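Local coordinates for probable glutaredoxin ssr2061 (PDB 4MJE), which probably reduces low-molecular-weight and protein disulfides as a glutathione-dependent oxidoreductase of the glutaredoxin family, at residues A16-Y21 / I71-Q76; I20-T25 / E45-G50. The protein carries 1 engineered substitution. One frame throughout, in Å; residues are numbered along the deposited sequence. Where two conformers were deposited one is given.

Both contacts are made by strand 18-22, an inner strand of the four-stranded sheet, and they share Ile20 and Tyr21. Contact 1 joins it antiparallel to strand 70-73 and is mostly buried, about 4 Å from the chain centre to the contact centre; Ile18, Ile20 and Ile73 pack against helices, and its charged groups gather at the turn 73-76. Contact 2, on the other edge of the same strand, adds strand 44-47 in parallel and then runs into the more exposed loops beyond, where Glu45 and Asp49 take hydroxyl and backbone N-H donors, whereas contact 1 adds a Lys17-Asp75 salt bridge to its backbone bonds. The two meet in a hydrogen bond between Glu19 OE1 and Tyr46 OH, 2.6 Å apart.

Contact 1 (A16-Y21 / I71-Q76); sequences AKIEIY and IFIDDQ
Glu19 and Phe72 form the hydrogen-bonded pair of this antiparallel strand pairing, gripping each other twice: Glu19 N reaches Phe72 O and Phe72 N reaches Glu19 O, both at 2.9 Å and nearly straight. On either side of them, Ile18 with Ile73 and Ile20 with Ile71 are non-hydrogen-bonded pairs. Ile20 and Ile71 run side by side in the same direction, CG1 to CG1 at 3.7 Å. On the other face Tyr21 CE2 comes within 3.6 Å of Phe72 CE1, the two rings crossing obliquely with their planes 65° apart.

Past the strand end, Asp74 N donates to Lys17 O, while Asp74 OD1 takes the Lys17 N-H at 3.0 Å from above the carboxylate plane, so the turn residue holds both polar backbone atoms of Lys17. A type I' turn from Ile73 to Gln76, the tight connection of hairpin 70-73/76-79, sets Asp74 and Asp75 in place; strand 18-22 pairs with this hairpin in the thioredoxin-fold sheet. The fully extended Lys17 chain, with CG anti to the backbone N (chi1 -178°), carries NZ to the syn lone pair of Asp75 OD1 in a 2.7 Å salt bridge. A water bonded to Lys17 O, Glu19 OE2 and Asp75 N ties the turn to the strand. Glu19 OE2 lies 4.1 Å from Asp75 OD1, a like-charge proximity probably eased by Lys17 and by the salt bridge of Glu19 to Arg61; Glu19 OE1 hydrogen-bonds Tyr46 OH of strand 44-47.

Arg61, from helix 52-61, also hydrogen-bonds Tyr21 OH and makes a cation-pi contact with Phe72, whose ring stacks with His77 of strand 76-79. Across the sheet, Ile20 packs on helix 27-39, and Ile18 and Ile73 meet Leu97 of helix 93-97.

Contact 2 (I20-T25 / E45-G50); sequences IYTWST and EYCIDG
Strands 18-22 and 44-47 are the parallel pair of a beta-alpha-beta unit of the thioredoxin fold, connected through helix 27-39. Their backbone bonds run in a zigzag: Tyr46 N donates to Ile20 O at 2.7 Å, Thr22 N to Tyr46 O from above the carbonyl plane, and Ile48 N to Thr22 O nearly along the C=O axis. Thr22 OG1, placed between its backbone N and carbonyl carbon (chi1 64°), gives its proton to the anti lone pair of Glu45 OE2, 2.7 Å away. The same side chain touches Cys29, part of a CxxC pattern at a helix start that matches the redox-active pair inferred from relatives.

On the opposite face, the edge of Tyr46 meets the face of Tyr21 in an edge-to-face (T-shaped) pair, CD2 over the ring centre and the planes at 68°. Both hydroxyls are hydrogen-bonded beyond the pair, Tyr21 OH to Arg61 and Tyr46 OH to Glu19 OE1.

Where the strands end, Asp49 grips Ser24 with both carboxylate oxygens: OD1 accepts Ser24 N at 2.8 Å and OD2 accepts Ser24 OG at 2.7 Å, each by its syn lone pair. This double grip fixes the carboxylate's rotation. Trp23 lies across the same loop, its NE1 bonding Ile48 O only weakly, at 125°. Over one face of its indole, Asp49 CA makes a CH-pi contact 3.7 Å from the centroid of the five-membered ring.

Contact 1 (A16-Y21 / I71-Q76)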
loop_
_atom_site.group_PDB
_atom_site.type_symbol
_atom_site.label_atom_id
_atom_site.label_comp_id
_atom_site.label_asym_id
_atom_site.label_seq_id
_atom_site.Cartn_x
_atom_site.Cartn_y
_atom_site.Cartn_z
ATOM N N ALA A 16 5.494 -8.374 3.325
ATOM C CA ALA A 16 5.271 -6.941 3.230
ATOM C C ALA A 16 3.859 -6.597 3.683
ATOM O O ALA A 16 2.897 -7.285 3.361
ATOM C CB ALA A 16 5.498 -6.444 1.795
ATOM N N LYS A 17 3.768 -5.534 4.465
ATOM C CA LYS A 17 2.499 -4.969 4.899
ATOM C C LYS A 17 2.202 -3.764 3.993
ATOM O O LYS A 17 2.882 -2.733 4.077
ATOM C CB LYS A 17 2.634 -4.573 6.374
ATOM C CG LYS A 17 1.387 -4.004 6.997
ATOM C CD LYS A 17 1.716 -3.409 8.348
ATOM C CE LYS A 17 0.520 -2.765 8.989
ATOM N NZ LYS A 17 0.897 -2.095 10.262
ATOM N N ILE A 18 1.216 -3.908 3.115
ATOM C CA ILE A 18 0.875 -2.880 2.144
ATOM C C ILE A 18 -0.542 -2.406 2.409
ATOM O O ILE A 18 -1.474 -3.205 2.439
ATOM C CB ILE A 18 1.004 -3.404 0.706
ATOM C CG1 ILE A 18 2.435 -3.910 0.461
ATOM C CG2 ILE A 18 0.647 -2.317 -0.292
ATOM C CD1 ILE A 18 2.624 -4.701 -0.813
ATOM N N GLU A 19 -0.699 -1.099 2.634
ATOM C CA GLU A 19 -1.976 -0.501 3.005
ATOM C C GLU A 19 -2.292 0.667 2.094
ATOM O O GLU A 19 -1.413 1.489 1.800
ATOM C CB GLU A 19 -1.949 0.035 4.435
ATOM C CG GLU A 19 -1.590 -0.989 5.488
ATOM C CD GLU A 19 -1.200 -0.327 6.789
ATOM O OE1 GLU A 19 -2.058 -0.205 7.690
ATOM O OE2 GLU A 19 -0.034 0.090 6.917
ATOM N N ILE A 20 -3.544 0.744 1.670
ATOM C CA ILE A 20 -3.996 1.910 0.922
ATOM C C ILE A 20 -5.368 2.350 1.404
ATOM O O ILE A 20 -6.289 1.533 1.489
ATOM C CB ILE A 20 -4.013 1.645 -0.612
ATOM C CG1 ILE A 20 -4.419 2.920 -1.356
ATOM C CG2 ILE A 20 -4.903 0.453 -0.997
ATOM C CD1 ILE A 20 -4.252 2.856 -2.840
ATOM N N TYR A 21 -5.466 3.630 1.778
ATOM C CA TYR A 21 -6.721 4.256 2.156
ATOM C C TYR A 21 -7.363 4.894 0.920
ATOM O O TYR A 21 -6.698 5.599 0.151
ATOM C CB TYR A 21 -6.533 5.358 3.204
ATOM C CG TYR A 21 -5.917 4.987 4.533
ATOM C CD1 TYR A 21 -6.673 4.984 5.698
ATOM C CD2 TYR A 21 -4.550 4.743 4.647
ATOM C CE1 TYR A 21 -6.087 4.708 6.930
ATOM C CE2 TYR A 21 -3.970 4.466 5.870
ATOM C CZ TYR A 21 -4.737 4.455 6.986
ATOM O OH TYR A 21 -4.138 4.213 8.199
ATOM N N ILE A 71 -0.912 5.746 0.894
ATOM C CA ILE A 71 -0.309 4.432 0.799
ATOM C C ILE A 71 0.832 4.301 1.783
ATOM O O ILE A 71 1.631 5.204 1.922
ATOM C CB ILE A 71 0.217 4.205 -0.638
ATOM C CG1 ILE A 71 -0.950 4.246 -1.628
ATOM C CG2 ILE A 71 0.970 2.887 -0.765
ATOM C CD1 ILE A 71 -0.563 4.724 -2.995
ATOM N N PHE A 72 0.867 3.142 2.451
ATOM C CA PHE A 72 1.915 2.761 3.399
ATOM C C PHE A 72 2.477 1.401 3.000
ATOM O O PHE A 72 1.730 0.499 2.656
ATOM C CB PHE A 72 1.363 2.700 4.841
ATOM C CG PHE A 72 0.925 4.044 5.375
ATOM C CD1 PHE A 72 -0.270 4.608 4.950
ATOM C CD2 PHE A 72 1.714 4.758 6.270
ATOM C CE1 PHE A 72 -0.671 5.859 5.423
ATOM C CE2 PHE A 72 1.284 6.000 6.744
ATOM C CZ PHE A 72 0.111 6.536 6.295
ATOM N N ILE A 73 3.789 1.265 3.104
ATOM C CA ILE A 73 4.457 -0.015 2.892
ATOM C C ILE A 73 5.396 -0.241 4.065
ATOM O O ILE A 73 6.242 0.605 4.346
ATOM C CB ILE A 73 5.251 -0.043 1.566
ATOM C CG1 ILE A 73 4.317 0.139 0.370
ATOM C CG2 ILE A 73 6.016 -1.369 1.411
ATOM C CD1 ILE A 73 5.058 0.333 -0.935
ATOM N N ASP A 74 5.239 -1.373 4.742
ATOM C CA ASP A 74 5.978 -1.690 5.963
ATOM C C ASP A 74 6.007 -0.526 6.932
ATOM O O ASP A 74 7.025 -0.181 7.516
ATOM C CB ASP A 74 7.377 -2.181 5.631
ATOM C CG ASP A 74 7.361 -3.577 5.068
ATOM O OD1 ASP A 74 6.343 -4.285 5.297
ATOM O OD2 ASP A 74 8.344 -3.960 4.397
ATOM N N ASP A 75 4.834 0.075 7.060
ATOM C CA ASP A 75 4.537 1.123 8.026
ATOM C C ASP A 75 5.100 2.479 7.648
ATOM O O ASP A 75 4.870 3.449 8.358
ATOM C CB ASP A 75 4.948 0.720 9.459
ATOM C CG ASP A 75 4.061 -0.359 10.029
ATOM O OD1 ASP A 75 2.855 -0.369 9.722
ATOM O OD2 ASP A 75 4.569 -1.197 10.785
ATOM N N GLN A 76 5.797 2.563 6.518
ATOM C CA GLN A 76 6.284 3.849 6.033
ATOM C C GLN A 76 5.270 4.506 5.107
ATOM O O GLN A 76 4.745 3.874 4.195
ATOM C CB GLN A 76 7.591 3.663 5.275
ATOM C CG GLN A 76 8.159 4.977 4.793
ATOM C CD GLN A 76 9.429 4.810 3.995
ATOM O OE1 GLN A 76 9.611 3.819 3.280
ATOM N NE2 GLN A 76 10.327 5.781 4.116
HETATM O O HOH W 1 2.384 -0.475 5.786
HETATM O O HOH W 2 3.698 -3.669 11.544
#

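Contact 2 (I20-T25 / E45-G50)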
loop_
_atom_site.group_PDB
_atom_site.type_symbol
_atom_site.label_atom_id
_atom_site.label_comp_id
_atom_site.label_asym_id
_atom_site.label_seq_id
_atom_site.Cartn_x
_atom_site.Cartn_y
_atom_site.Cartn_z
ATOM N N ILE A 20 -3.544 0.744 1.670
ATOM C CA ILE A 20 -3.996 1.910 0.922
ATOM C C ILE A 20 -5.368 2.350 1.404
ATOM O O ILE A 20 -6.289 1.533 1.489
ATOM C CB ILE A 20 -4.013 1.645 -0.612
ATOM C CG1 ILE A 20 -4.419 2.920 -1.356
ATOM C CG2 ILE A 20 -4.903 0.453 -0.997
ATOM C CD1 ILE A 20 -4.252 2.856 -2.840
ATOM N N TYR A 21 -5.466 3.630 1.778
ATOM C CA TYR A 21 -6.721 4.256 2.156
ATOM C C TYR A 21 -7.363 4.894 0.920
ATOM O O TYR A 21 -6.698 5.599 0.151
ATOM C CB TYR A 21 -6.533 5.358 3.204
ATOM C CG TYR A 21 -5.917 4.987 4.533
ATOM C CD1 TYR A 21 -6.673 4.984 5.698
ATOM C CD2 TYR A 21 -4.550 4.743 4.647
ATOM C CE1 TYR A 21 -6.087 4.708 6.930
ATOM C CE2 TYR A 21 -3.970 4.466 5.870
ATOM C CZ TYR A 21 -4.737 4.455 6.986
ATOM O OH TYR A 21 -4.138 4.213 8.199
ATOM N N THR A 22 -8.656 4.644 0.731
ATOM C CA THR A 22 -9.324 5.066 -0.492
ATOM C C THR A 22 -10.754 5.537 -0.245
ATOM O O THR A 22 -11.367 5.230 0.776
ATOM C CB THR A 22 -9.469 3.891 -1.473
ATOM O OG1 THR A 22 -10.325 2.923 -0.878
ATOM C CG2 THR A 22 -8.157 3.244 -1.822
ATOM N N TRP A 23 -11.276 6.271 -1.233
ATOM C CA TRP A 23 -12.693 6.225 -1.546
ATOM C C TRP A 23 -12.816 5.378 -2.814
ATOM O O TRP A 23 -12.024 5.519 -3.740
ATOM C CB TRP A 23 -13.279 7.636 -1.744
ATOM C CG TRP A 23 -13.749 8.268 -0.481
ATOM C CD1 TRP A 23 -13.401 7.910 0.790
ATOM C CD2 TRP A 23 -14.663 9.374 -0.359
ATOM N NE1 TRP A 23 -14.045 8.720 1.697
ATOM C CE2 TRP A 23 -14.826 9.622 1.015
ATOM C CE3 TRP A 23 -15.351 10.178 -1.281
ATOM C CZ2 TRP A 23 -15.656 10.634 1.496
ATOM C CZ3 TRP A 23 -16.159 11.188 -0.798
ATOM C CH2 TRP A 23 -16.304 11.407 0.572
ATOM N N SER A 24 -13.795 4.482 -2.829
ATOM C CA SER A 24 -13.940 3.487 -3.888
ATOM C C SER A 24 -14.054 4.114 -5.265
ATOM O O SER A 24 -13.579 3.566 -6.267
ATOM C CB SER A 24 -15.164 2.605 -3.628
ATOM O OG SER A 24 -16.341 3.365 -3.583
ATOM N N THR A 25 -14.693 5.280 -5.323
ATOM C CA THR A 25 -15.028 5.933 -6.587
ATOM C C THR A 25 -14.149 7.149 -6.891
ATOM O O THR A 25 -14.410 7.891 -7.834
ATOM C CB THR A 25 -16.504 6.345 -6.579
ATOM O OG1 THR A 25 -16.790 7.000 -5.338
ATOM C CG2 THR A 25 -17.409 5.120 -6.720
ATOM N N GLU A 45 -6.885 -2.772 1.584
ATOM C CA GLU A 45 -7.485 -1.498 1.219
ATOM C C GLU A 45 -8.445 -1.075 2.320
ATOM O O GLU A 45 -9.365 -1.811 2.683
ATOM C CB GLU A 45 -8.258 -1.630 -0.096
ATOM C CG GLU A 45 -9.074 -0.380 -0.448
ATOM C CD GLU A 45 -9.993 -0.536 -1.639
ATOM O OE1 GLU A 45 -10.176 -1.663 -2.173
ATOM O OE2 GLU A 45 -10.558 0.496 -2.064
ATOM N N TYR A 46 -8.217 0.124 2.849
ATOM C CA TYR A 46 -9.128 0.706 3.817
ATOM C C TYR A 46 -10.051 1.625 3.015
ATOM O O TYR A 46 -9.714 2.759 2.730
ATOM C CB TYR A 46 -8.346 1.487 4.865
ATOM C CG TYR A 46 -7.275 0.703 5.555
ATOM C CD1 TYR A 46 -7.486 -0.615 5.956
ATOM C CD2 TYR A 46 -6.053 1.266 5.834
ATOM C CE1 TYR A 46 -6.511 -1.335 6.618
ATOM C CE2 TYR A 46 -5.080 0.553 6.476
ATOM C CZ TYR A 46 -5.311 -0.749 6.878
ATOM O OH TYR A 46 -4.369 -1.490 7.545
ATOM N N CYS A 47 -11.176 1.083 2.570
ATOM C CA CYS A 47 -12.133 1.894 1.872
ATOM C C CYS A 47 -12.985 2.641 2.878
ATOM O O CYS A 47 -13.759 2.044 3.633
ATOM C CB CYS A 47 -12.970 1.042 0.934
ATOM S SG CYS A 47 -14.180 1.938 0.029
ATOM N N ILE A 48 -12.815 3.956 2.887
ATOM C CA ILE A 48 -13.379 4.769 3.948
ATOM C C ILE A 48 -14.443 5.724 3.433
ATOM O O ILE A 48 -14.690 6.757 4.066
ATOM C CB ILE A 48 -12.258 5.504 4.757
ATOM C CG1 ILE A 48 -11.436 6.451 3.879
ATOM C CG2 ILE A 48 -11.326 4.473 5.402
ATOM C CD1 ILE A 48 -10.501 7.394 4.675
ATOM N N ASP A 49 -15.127 5.349 2.343
ATOM C CA ASP A 49 -16.278 6.116 1.831
ATOM C C ASP A 49 -17.170 6.577 2.978
ATOM O O ASP A 49 -17.678 5.757 3.740
ATOM C CB ASP A 49 -17.178 5.272 0.909
ATOM C CG ASP A 49 -16.500 4.808 -0.351
ATOM O OD1 ASP A 49 -15.267 4.842 -0.452
ATOM O OD2 ASP A 49 -17.235 4.395 -1.267
ATOM N N GLY A 50 -17.375 7.882 3.083
ATOM C CA GLY A 50 -18.307 8.430 4.044
ATOM C C GLY A 50 -17.905 8.285 5.505
ATOM O O GLY A 50 -18.711 8.557 6.393
#